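Local coordinates for protein PfhB2 (Pasteurella multocida, PDB 6U8T) that probably acts as a YopT-like cysteine protease toxin domain that hydrolyses peptide bonds, as in related peptidases of clan CA, at residues G10-Y16 / F179-F184; A43-A47 / W101-V107; F174-F179 / F198-Y204. The protein carries 1 engineered substitution. All coordinates share one frame; numbering follows the deposited sequence.

How the contacts relate
From the N terminus the chain first lays down strand 11-15, which pairs with strand 180-184, far along the chain, and so closes contact 1, the longest loop of the three. The long helix 20-51 then runs away to the other side of the chain's centre, where contact 2 joins it to the end of helix 91-104; this smaller loop lies wholly within that of contact 1, yet the nearest atoms of contacts 1 and 2 are about 33 Å apart. Contact 3 opens on strand 171-176 and closes on the end of helix 187-201, so it crosses contact 1, sharing Phe179 with it. Contact 1 adds strand 11-15 to the edge of an antiparallel sheet, and contact 3 packs the same sheet against helix 187-201.

Contact 1: G10-Y16 / F179-F184; sequences GEVSFKY and FGEMTF
Glu11 and Thr183 face each other as an antiparallel hydrogen-bonded pair: Glu11 N gives its hydrogen to Thr183 O at 2.9 Å, and Thr183 N gives one back to Glu11 O at 2.8 Å. The next acceptor serves two donors. Glu181 O takes Ser13 N at 2.8 Å, from above its carbonyl plane, and Phe14 N more weakly at 3.3 Å. Two residues therefore stand opposite one, a classic beta bulge in the antiparallel pairing of strand 11-15, outermost within this chain's four-stranded sheet, with strand 180-184. Past the bulge, Glu181 N bonds to Phe14 O at 3.0 Å and Tyr16 N to Phe179 O almost straight (176°); a water also donates to Phe179 O and to Tyr16 O. The bulge points Ser13 toward the neighbouring strand, and a chi1 of -35° sets OG beside its own backbone N, where Thr183 OG1 donates to Ser13 OG at 3.0 Å. Thr183 suits the place by joining a beta-branched shape, at home in a strand, to a hydroxyl. The extended Glu181 passes Ser13, but its OE1 is hydrogen-bonded to Tyr62 and Trp45 of the second subunit. Gly180, without a side chain, lets its CA come to 3.3 Å from Phe14 O in a CA-H...O contact. On the other face of the sheet Val12 lies beside Met182, a selenomethionine, both touching Val5 of helix 4-7.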
loop_
_atom_site.group_PDB
_atom_site.type_symbol
_atom_site.label_atom_id
_atom_site.label_comp_id
_atom_site.label_asym_id
_atom_site.label_seq_id
_atom_site.Cartn_x
_atom_site.Cartn_y
_atom_site.Cartn_z
ATOM N N GLY C 10 -7.950 -29.969 -3.987
ATOM C CA GLY C 10 -8.837 -29.147 -4.831
ATOM C C GLY C 10 -8.588 -29.366 -6.307
ATOM O O GLY C 10 -7.709 -30.136 -6.640
ATOM N N GLU C 11 -9.352 -28.677 -7.152
ATOM C CA GLU C 11 -9.195 -28.636 -8.625
ATOM C C GLU C 11 -9.184 -27.172 -9.111
ATOM O O GLU C 11 -10.010 -26.361 -8.631
ATOM C CB GLU C 11 -10.330 -29.429 -9.255
ATOM C CG GLU C 11 -10.127 -29.713 -10.727
ATOM C CD GLU C 11 -11.408 -30.010 -11.495
ATOM O OE1 GLU C 11 -12.143 -29.028 -11.826
ATOM O OE2 GLU C 11 -11.668 -31.219 -11.770
ATOM N N VAL C 12 -8.271 -26.844 -10.024
ATOM C CA VAL C 12 -8.330 -25.586 -10.818
ATOM C C VAL C 12 -9.355 -25.804 -11.936
ATOM O O VAL C 12 -9.187 -26.754 -12.697
ATOM C CB VAL C 12 -6.944 -25.191 -11.360
ATOM C CG1 VAL C 12 -7.005 -23.932 -12.204
ATOM C CG2 VAL C 12 -5.939 -25.009 -10.237
ATOM N N SER C 13 -10.424 -25.002 -11.977
ATOM C CA SER C 13 -11.498 -25.051 -13.004
ATOM C C SER C 13 -11.167 -24.082 -14.139
ATOM O O SER C 13 -11.701 -24.260 -15.228
ATOM C CB SER C 13 -12.851 -24.712 -12.445
ATOM O OG SER C 13 -13.013 -25.167 -11.117
ATOM N N PHE C 14 -10.414 -23.025 -13.849
ATOM C CA PHE C 14 -10.057 -21.960 -14.820
ATOM C C PHE C 14 -8.775 -21.288 -14.352
ATOM O O PHE C 14 -8.604 -21.044 -13.156
ATOM C CB PHE C 14 -11.178 -20.933 -14.983
ATOM C CG PHE C 14 -10.869 -19.849 -15.986
ATOM C CD1 PHE C 14 -10.947 -20.108 -17.345
ATOM C CD2 PHE C 14 -10.479 -18.577 -15.580
ATOM C CE1 PHE C 14 -10.671 -19.121 -18.280
ATOM C CE2 PHE C 14 -10.196 -17.595 -16.517
ATOM C CZ PHE C 14 -10.307 -17.862 -17.862
ATOM N N LYS C 15 -7.877 -21.034 -15.292
ATOM C CA LYS C 15 -6.582 -20.372 -15.034
ATOM C C LYS C 15 -6.426 -19.242 -16.050
ATOM O O LYS C 15 -6.561 -19.507 -17.254
ATOM C CB LYS C 15 -5.476 -21.415 -15.108
ATOM C CG LYS C 15 -4.688 -21.597 -13.826
ATOM C CD LYS C 15 -3.641 -22.677 -13.936
ATOM C CE LYS C 15 -2.782 -22.550 -15.179
ATOM N NZ LYS C 15 -1.354 -22.845 -14.907
ATOM N N TYR C 16 -6.256 -18.004 -15.593
ATOM C CA TYR C 16 -6.058 -16.850 -16.505
ATOM C C TYR C 16 -4.694 -17.010 -17.178
ATOM O O TYR C 16 -3.680 -17.203 -16.481
ATOM C CB TYR C 16 -6.115 -15.500 -15.786
ATOM C CG TYR C 16 -7.491 -14.941 -15.519
ATOM C CD1 TYR C 16 -8.178 -15.286 -14.374
ATOM C CD2 TYR C 16 -8.054 -13.973 -16.334
ATOM C CE1 TYR C 16 -9.417 -14.746 -14.081
ATOM C CE2 TYR C 16 -9.281 -13.406 -16.048
ATOM C CZ TYR C 16 -9.976 -13.796 -14.914
ATOM O OH TYR C 16 -11.192 -13.253 -14.596
ATOM N N PHE C 179 -6.191 -14.775 -10.729
ATOM C CA PHE C 179 -5.643 -16.151 -10.899
ATOM C C PHE C 179 -6.627 -17.060 -11.641
ATOM O O PHE C 179 -6.231 -17.654 -12.655
ATOM C CB PHE C 179 -5.249 -16.745 -9.546
ATOM C CG PHE C 179 -4.164 -15.982 -8.842
ATOM C CD1 PHE C 179 -2.846 -16.083 -9.236
ATOM C CD2 PHE C 179 -4.462 -15.186 -7.760
ATOM C CE1 PHE C 179 -1.844 -15.401 -8.568
ATOM C CE2 PHE C 179 -3.467 -14.481 -7.092
ATOM C CZ PHE C 179 -2.159 -14.582 -7.506
ATOM N N GLY C 180 -7.854 -17.200 -11.143
ATOM C CA GLY C 180 -8.900 -18.004 -11.801
ATOM C C GLY C 180 -9.871 -18.619 -10.802
ATOM O O GLY C 180 -10.115 -18.015 -9.757
ATOM N N GLU C 181 -10.404 -19.797 -11.127
ATOM C CA GLU C 181 -11.453 -20.490 -10.359
ATOM C C GLU C 181 -10.906 -21.811 -9.841
ATOM O O GLU C 181 -10.270 -22.560 -10.581
ATOM C CB GLU C 181 -12.675 -20.651 -11.249
ATOM C CG GLU C 181 -13.886 -21.166 -10.500
ATOM C CD GLU C 181 -15.055 -21.470 -11.409
ATOM O OE1 GLU C 181 -15.577 -20.529 -12.008
ATOM O OE2 GLU C 181 -15.394 -22.652 -11.539
HETATM N N MSE C 182 -11.145 -22.055 -8.551
HETATM C CA MSE C 182 -10.755 -23.283 -7.884
HETATM C C MSE C 182 -11.961 -23.871 -7.142
HETATM O O MSE C 182 -12.828 -23.140 -6.655
HETATM C CB MSE C 182 -9.614 -22.957 -6.922
HETATM C CG MSE C 182 -8.397 -22.360 -7.568
HETATM SE SE MSE C 182 -8.351 -20.408 -7.571
HETATM C CE MSE C 182 -7.149 -19.793 -6.209
ATOM N N THR C 183 -12.013 -25.204 -7.088
ATOM C CA THR C 183 -13.113 -25.908 -6.450
ATOM C C THR C 183 -12.539 -26.866 -5.409
ATOM O O THR C 183 -11.544 -27.549 -5.721
ATOM C CB THR C 183 -13.986 -26.649 -7.468
ATOM O OG1 THR C 183 -14.330 -25.725 -8.503
ATOM C CG2 THR C 183 -15.241 -27.210 -6.843
ATOM N N PHE C 184 -13.117 -26.881 -4.205
ATOM C CA PHE C 184 -12.737 -27.796 -3.099
ATOM C C PHE C 184 -13.958 -28.617 -2.710
ATOM O O PHE C 184 -15.055 -28.081 -2.607
ATOM C CB PHE C 184 -12.152 -27.011 -1.928
ATOM C CG PHE C 184 -10.881 -26.282 -2.271
ATOM C CD1 PHE C 184 -10.933 -25.016 -2.830
ATOM C CD2 PHE C 184 -9.638 -26.882 -2.087
ATOM C CE1 PHE C 184 -9.770 -24.357 -3.181
ATOM C CE2 PHE C 184 -8.474 -26.208 -2.426
ATOM C CZ PHE C 184 -8.547 -24.950 -2.976
HETATM O O HOH W 1 -3.372 -17.372 -13.313
#

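Contact 2: A43-A47 / W101-V107; sequences AHWIA and WLQEQGV
Ala43 O accepts one hydrogen bond, from Ala47 N, 3.0 Å away in the turn of its own helix, and is otherwise covered by carbon: Leu102 CD2 comes to 3.3 Å of Ala43 O and the edge of the Trp101 ring lies near it, with no hydrogen bond across the contact. Trp101 has its CG opposite the backbone N (chi1 -174°), which sends the indole toward helix 20-51. There its six-membered ring meets the imidazole of His44 obliquely, planes at 36°, with Trp101 CH2 over the centre of the imidazole and Trp101 CZ2 3.3 Å from His44 NE2. The imidazole is gripped at both nitrogens by its own chain, NE2 by Ser77 OG and ND1 by Ser40 O, which should hold its rotation and present a flat surface to the tryptophan. Ala43 and Ala47 are small enough to let the indole come close, Ala43 CB standing 3.8 Å from Trp101 CZ3. Gln105 adds its CG over a face of the indole. Further along, Val107 CG2 sits 3.7 Å from Ala47 CA, and its other methyl touches Ile46. Val107 is delivered here by the helix end: Val107 N bonds to Leu102 O at 2.9 Å and Gly106 N to Gln103 O at 2.8 Å, with Gly106 at the positive phi that glycine adopts easily, the Schellman motif that closes helix 91-104.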
loop_
_atom_site.group_PDB
_atom_site.type_symbol
_atom_site.label_atom_id
_atom_site.label_comp_id
_atom_site.label_asym_id
_atom_site.label_seq_id
_atom_site.Cartn_x
_atom_site.Cartn_y
_atom_site.Cartn_z
ATOM N N ALA C 43 19.394 8.045 4.445
ATOM C CA ALA C 43 20.511 7.908 5.398
ATOM C C ALA C 43 21.732 8.615 4.823
ATOM O O ALA C 43 22.379 9.384 5.547
ATOM C CB ALA C 43 20.813 6.452 5.689
ATOM N N HIS C 44 22.061 8.352 3.557
ATOM C CA HIS C 44 23.283 8.957 2.921
ATOM C C HIS C 44 23.122 10.468 2.844
ATOM O O HIS C 44 24.082 11.155 3.174
ATOM C CB HIS C 44 23.563 8.341 1.560
ATOM C CG HIS C 44 24.241 7.021 1.631
ATOM N ND1 HIS C 44 23.576 5.840 1.987
ATOM C CD2 HIS C 44 25.515 6.683 1.317
ATOM C CE1 HIS C 44 24.435 4.838 1.911
ATOM N NE2 HIS C 44 25.641 5.348 1.519
ATOM N N TRP C 45 21.968 10.952 2.417
ATOM C CA TRP C 45 21.648 12.388 2.340
ATOM C C TRP C 45 21.840 13.042 3.730
ATOM O O TRP C 45 22.433 14.089 3.822
ATOM C CB TRP C 45 20.221 12.565 1.829
ATOM C CG TRP C 45 19.853 13.988 1.541
ATOM C CD1 TRP C 45 20.046 14.669 0.372
ATOM C CD2 TRP C 45 19.190 14.903 2.434
ATOM N NE1 TRP C 45 19.528 15.935 0.477
ATOM C CE2 TRP C 45 19.003 16.110 1.720
ATOM C CE3 TRP C 45 18.711 14.808 3.760
ATOM C CZ2 TRP C 45 18.357 17.212 2.271
ATOM C CZ3 TRP C 45 18.058 15.900 4.299
ATOM C CH2 TRP C 45 17.900 17.088 3.572
ATOM N N ILE C 46 21.342 12.394 4.788
ATOM C CA ILE C 46 21.454 12.960 6.159
ATOM C C ILE C 46 22.947 13.053 6.528
ATOM O O ILE C 46 23.379 14.137 6.929
ATOM C CB ILE C 46 20.618 12.162 7.174
ATOM C CG1 ILE C 46 19.135 12.372 6.917
ATOM C CG2 ILE C 46 20.976 12.550 8.583
ATOM C CD1 ILE C 46 18.245 11.508 7.788
ATOM N N ALA C 47 23.706 11.970 6.355
ATOM C CA ALA C 47 25.166 11.924 6.630
ATOM C C ALA C 47 25.890 12.997 5.832
ATOM O O ALA C 47 26.815 13.588 6.355
ATOM C CB ALA C 47 25.755 10.569 6.345
ATOM N N TRP C 101 24.540 2.590 11.053
ATOM C CA TRP C 101 25.260 3.164 9.884
ATOM C C TRP C 101 25.404 4.681 10.064
ATOM O O TRP C 101 26.523 5.197 9.874
ATOM C CB TRP C 101 24.555 2.821 8.567
ATOM C CG TRP C 101 25.320 3.253 7.360
ATOM C CD1 TRP C 101 26.289 2.536 6.719
ATOM C CD2 TRP C 101 25.230 4.519 6.679
ATOM N NE1 TRP C 101 26.813 3.266 5.687
ATOM C CE2 TRP C 101 26.170 4.483 5.627
ATOM C CE3 TRP C 101 24.462 5.668 6.853
ATOM C CZ2 TRP C 101 26.315 5.521 4.716
ATOM C CZ3 TRP C 101 24.625 6.714 5.972
ATOM C CH2 TRP C 101 25.555 6.644 4.923
ATOM N N LEU C 102 24.330 5.358 10.455
ATOM C CA LEU C 102 24.314 6.833 10.627
ATOM C C LEU C 102 25.311 7.235 11.716
ATOM O O LEU C 102 26.040 8.216 11.508
ATOM C CB LEU C 102 22.897 7.312 10.917
ATOM C CG LEU C 102 22.001 7.414 9.680
ATOM C CD1 LEU C 102 20.549 7.584 10.079
ATOM C CD2 LEU C 102 22.438 8.552 8.767
ATOM N N GLN C 103 25.419 6.465 12.801
ATOM C CA GLN C 103 26.348 6.788 13.915
ATOM C C GLN C 103 27.785 6.526 13.473
ATOM O O GLN C 103 28.647 7.394 13.733
ATOM C CB GLN C 103 25.924 6.056 15.182
ATOM C CG GLN C 103 24.694 6.700 15.823
ATOM C CD GLN C 103 24.236 5.997 17.078
ATOM O OE1 GLN C 103 24.897 6.029 18.114
ATOM N NE2 GLN C 103 23.088 5.357 17.012
ATOM N N GLU C 104 28.019 5.430 12.747
ATOM C CA GLU C 104 29.313 5.134 12.076
ATOM C C GLU C 104 29.772 6.310 11.199
ATOM O O GLU C 104 30.957 6.535 11.106
ATOM C CB GLU C 104 29.191 3.839 11.292
ATOM C CG GLU C 104 29.310 2.638 12.184
ATOM C CD GLU C 104 29.265 1.300 11.485
ATOM O OE1 GLU C 104 28.836 1.261 10.310
ATOM O OE2 GLU C 104 29.666 0.311 12.138
ATOM N N GLN C 105 28.867 7.045 10.577
ATOM C CA GLN C 105 29.223 8.182 9.685
ATOM C C GLN C 105 29.313 9.477 10.490
ATOM O O GLN C 105 29.528 10.510 9.867
ATOM C CB GLN C 105 28.185 8.419 8.590
ATOM C CG GLN C 105 27.798 7.176 7.801
ATOM C CD GLN C 105 28.974 6.462 7.193
ATOM O OE1 GLN C 105 29.745 7.043 6.444
ATOM N NE2 GLN C 105 29.077 5.174 7.481
ATOM N N GLY C 106 29.115 9.426 11.809
ATOM C CA GLY C 106 29.304 10.604 12.666
ATOM C C GLY C 106 28.015 11.375 12.879
ATOM O O GLY C 106 28.102 12.438 13.503
ATOM N N VAL C 107 26.864 10.851 12.453
ATOM C CA VAL C 107 25.528 11.476 12.690
ATOM C C VAL C 107 25.078 11.117 14.107
ATOM O O VAL C 107 25.175 9.931 14.483
ATOM C CB VAL C 107 24.477 11.008 11.661
ATOM C CG1 VAL C 107 23.140 11.668 11.922
ATOM C CG2 VAL C 107 24.933 11.269 10.233
#

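Contact 3: F174-F179 / F198-Y204; sequences FFDPNF and FWEKSGY
With CG set opposite its backbone N (chi1 -173°), Asp176 reaches from the end of its strand toward Tyr204, whose ring, turned to the side of its own backbone N (chi1 -55°), comes from the opposite direction. Tyr204 OH donates to the syn lone pair of Asp176 OD2 at 2.6 Å, a short bond that, with OD2 in the plane of the ring at its edge, helps to fix the phenol's position. Asn178 ND2 makes a weak bond to Tyr204 OH at 3.2 Å. The other carboxylate oxygen is used as well: Asn178 N donates to Asp176 OD1 at 3.0 Å from above the carboxylate plane, which makes an Asx turn, and His161 NE2 also hydrogen-bonds OD1. A His-Asp pair of this kind is consistent with the histidine and aspartate of the Cys-His-Asp triad of YopT-family peptidases; Cys42 of the second subunit packs on neighbouring Pro177. Beside the carboxylate lies an aromatic cluster suited to a buried place between strand and helix. Phe198 CZ brings its ring edge to 3.2 Å from Asp176 OD2. Phe174 turns its edge to the face of Phe198, ring centres 5.5 Å apart, and Phe198 in turn points its edge at the face of Phe179, centres 5.8 Å apart; both are offset edge-to-face pairs with planes at 79°. Phe179 also meets Ser202 O at its ring edge. At the helix end Ser202 OG accepts Tyr204 N at 3.1 Å, an ST turn, while its CB lies over the centre of the Phe198 ring, and Gly203 takes up the positive phi that turns the chain toward Tyr204.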
loop_
_atom_site.group_PDB
_atom_site.type_symbol
_atom_site.label_atom_id
_atom_site.label_comp_id
_atom_site.label_asym_id
_atom_site.label_seq_id
_atom_site.Cartn_x
_atom_site.Cartn_y
_atom_site.Cartn_z
ATOM N N PHE C 174 -14.074 -21.051 -5.190
ATOM C CA PHE C 174 -13.379 -19.776 -4.894
ATOM C C PHE C 174 -12.901 -19.166 -6.210
ATOM O O PHE C 174 -12.322 -19.895 -7.017
ATOM C CB PHE C 174 -12.225 -20.031 -3.930
ATOM C CG PHE C 174 -11.468 -18.785 -3.548
ATOM C CD1 PHE C 174 -12.072 -17.805 -2.785
ATOM C CD2 PHE C 174 -10.163 -18.594 -3.950
ATOM C CE1 PHE C 174 -11.381 -16.655 -2.429
ATOM C CE2 PHE C 174 -9.484 -17.430 -3.631
ATOM C CZ PHE C 174 -10.080 -16.480 -2.852
ATOM N N PHE C 175 -13.171 -17.886 -6.451
ATOM C CA PHE C 175 -12.810 -17.216 -7.722
ATOM C C PHE C 175 -12.028 -15.950 -7.407
ATOM O O PHE C 175 -12.526 -15.086 -6.655
ATOM C CB PHE C 175 -14.048 -16.932 -8.581
ATOM C CG PHE C 175 -13.734 -16.125 -9.814
ATOM C CD1 PHE C 175 -13.114 -16.705 -10.913
ATOM C CD2 PHE C 175 -14.017 -14.766 -9.858
ATOM C CE1 PHE C 175 -12.796 -15.947 -12.028
ATOM C CE2 PHE C 175 -13.702 -14.018 -10.986
ATOM C CZ PHE C 175 -13.104 -14.608 -12.069
ATOM N N ASP C 176 -10.824 -15.869 -7.965
ATOM C CA ASP C 176 -9.924 -14.693 -7.873
ATOM C C ASP C 176 -9.592 -14.229 -9.288
ATOM O O ASP C 176 -8.841 -14.884 -10.001
ATOM C CB ASP C 176 -8.677 -15.046 -7.074
ATOM C CG ASP C 176 -7.797 -13.850 -6.785
ATOM O OD1 ASP C 176 -7.976 -12.816 -7.469
ATOM O OD2 ASP C 176 -6.995 -13.942 -5.852
ATOM N N PRO C 177 -10.151 -13.090 -9.737
ATOM C CA PRO C 177 -9.937 -12.602 -11.094
ATOM C C PRO C 177 -8.456 -12.387 -11.448
ATOM O O PRO C 177 -8.187 -12.165 -12.611
ATOM C CB PRO C 177 -10.653 -11.249 -11.165
ATOM C CG PRO C 177 -11.402 -11.080 -9.879
ATOM C CD PRO C 177 -11.033 -12.224 -8.961
ATOM N N ASN C 178 -7.573 -12.430 -10.439
ATOM C CA ASN C 178 -6.094 -12.301 -10.582
ATOM C C ASN C 178 -5.465 -13.667 -10.915
ATOM O O ASN C 178 -4.271 -13.666 -11.265
ATOM C CB ASN C 178 -5.427 -11.784 -9.304
ATOM C CG ASN C 178 -5.387 -10.274 -9.209
ATOM O OD1 ASN C 178 -5.919 -9.581 -10.093
ATOM N ND2 ASN C 178 -4.781 -9.766 -8.134
ATOM N N PHE C 179 -6.191 -14.775 -10.729
ATOM C CA PHE C 179 -5.643 -16.151 -10.899
ATOM C C PHE C 179 -6.627 -17.060 -11.641
ATOM O O PHE C 179 -6.231 -17.654 -12.655
ATOM C CB PHE C 179 -5.249 -16.745 -9.546
ATOM C CG PHE C 179 -4.164 -15.982 -8.842
ATOM C CD1 PHE C 179 -2.846 -16.083 -9.236
ATOM C CD2 PHE C 179 -4.462 -15.186 -7.760
ATOM C CE1 PHE C 179 -1.844 -15.401 -8.568
ATOM C CE2 PHE C 179 -3.467 -14.481 -7.092
ATOM C CZ PHE C 179 -2.159 -14.582 -7.506
ATOM N N PHE C 198 -2.469 -20.308 -0.157
ATOM C CA PHE C 198 -2.914 -19.157 -0.980
ATOM C C PHE C 198 -2.496 -17.836 -0.332
ATOM O O PHE C 198 -1.984 -16.959 -1.049
ATOM C CB PHE C 198 -4.425 -19.159 -1.199
ATOM C CG PHE C 198 -4.897 -18.112 -2.173
ATOM C CD1 PHE C 198 -4.538 -18.180 -3.510
ATOM C CD2 PHE C 198 -5.674 -17.045 -1.748
ATOM C CE1 PHE C 198 -4.950 -17.208 -4.408
ATOM C CE2 PHE C 198 -6.078 -16.072 -2.643
ATOM C CZ PHE C 198 -5.728 -16.164 -3.971
ATOM N N TRP C 199 -2.723 -17.670 0.970
ATOM C CA TRP C 199 -2.639 -16.342 1.621
ATOM C C TRP C 199 -1.249 -15.749 1.417
ATOM O O TRP C 199 -1.189 -14.610 0.964
ATOM C CB TRP C 199 -3.027 -16.457 3.089
ATOM C CG TRP C 199 -3.207 -15.136 3.735
ATOM C CD1 TRP C 199 -2.563 -14.700 4.845
ATOM C CD2 TRP C 199 -4.069 -14.071 3.315
ATOM N NE1 TRP C 199 -2.958 -13.423 5.158
ATOM C CE2 TRP C 199 -3.895 -13.013 4.241
ATOM C CE3 TRP C 199 -4.996 -13.908 2.284
ATOM C CZ2 TRP C 199 -4.578 -11.801 4.126
ATOM C CZ3 TRP C 199 -5.681 -12.711 2.185
ATOM C CH2 TRP C 199 -5.472 -11.674 3.089
ATOM N N GLU C 200 -0.184 -16.514 1.674
ATOM C CA GLU C 200 1.223 -16.087 1.450
ATOM C C GLU C 200 1.537 -16.016 -0.047
ATOM O O GLU C 200 1.993 -14.972 -0.491
ATOM C CB GLU C 200 2.209 -17.008 2.165
ATOM C CG GLU C 200 2.492 -16.555 3.586
ATOM C CD GLU C 200 3.826 -17.017 4.151
ATOM O OE1 GLU C 200 4.140 -18.224 4.000
ATOM O OE2 GLU C 200 4.553 -16.167 4.731
ATOM N N LYS C 201 1.297 -17.076 -0.798
ATOM C CA LYS C 201 1.735 -17.221 -2.220
ATOM C C LYS C 201 1.032 -16.203 -3.126
ATOM O O LYS C 201 1.576 -15.942 -4.218
ATOM C CB LYS C 201 1.479 -18.627 -2.754
ATOM C CG LYS C 201 2.372 -19.711 -2.176
ATOM C CD LYS C 201 2.239 -21.019 -2.953
ATOM C CE LYS C 201 3.265 -22.069 -2.575
ATOM N NZ LYS C 201 2.962 -22.659 -1.253
ATOM N N SER C 202 -0.096 -15.630 -2.701
ATOM C CA SER C 202 -0.916 -14.700 -3.516
ATOM C C SER C 202 -0.289 -13.302 -3.533
ATOM O O SER C 202 -0.598 -12.535 -4.468
ATOM C CB SER C 202 -2.322 -14.622 -2.981
ATOM O OG SER C 202 -2.320 -14.098 -1.658
ATOM N N GLY C 203 0.438 -12.944 -2.468
ATOM C CA GLY C 203 0.922 -11.575 -2.196
ATOM C C GLY C 203 -0.045 -10.758 -1.342
ATOM O O GLY C 203 0.278 -9.596 -1.054
ATOM N N TYR C 204 -1.204 -11.297 -0.962
ATOM C CA TYR C 204 -2.242 -10.549 -0.201
ATOM C C TYR C 204 -1.876 -10.489 1.296
ATOM O O TYR C 204 -2.441 -9.647 2.000
ATOM C CB TYR C 204 -3.633 -11.164 -0.411
ATOM C CG TYR C 204 -4.100 -11.321 -1.835
ATOM C CD1 TYR C 204 -3.666 -10.498 -2.867
ATOM C CD2 TYR C 204 -5.001 -12.322 -2.161
ATOM C CE1 TYR C 204 -4.106 -10.677 -4.176
ATOM C CE2 TYR C 204 -5.453 -12.512 -3.460
ATOM C CZ TYR C 204 -5.013 -11.678 -4.470
ATOM O OH TYR C 204 -5.451 -11.831 -5.743
#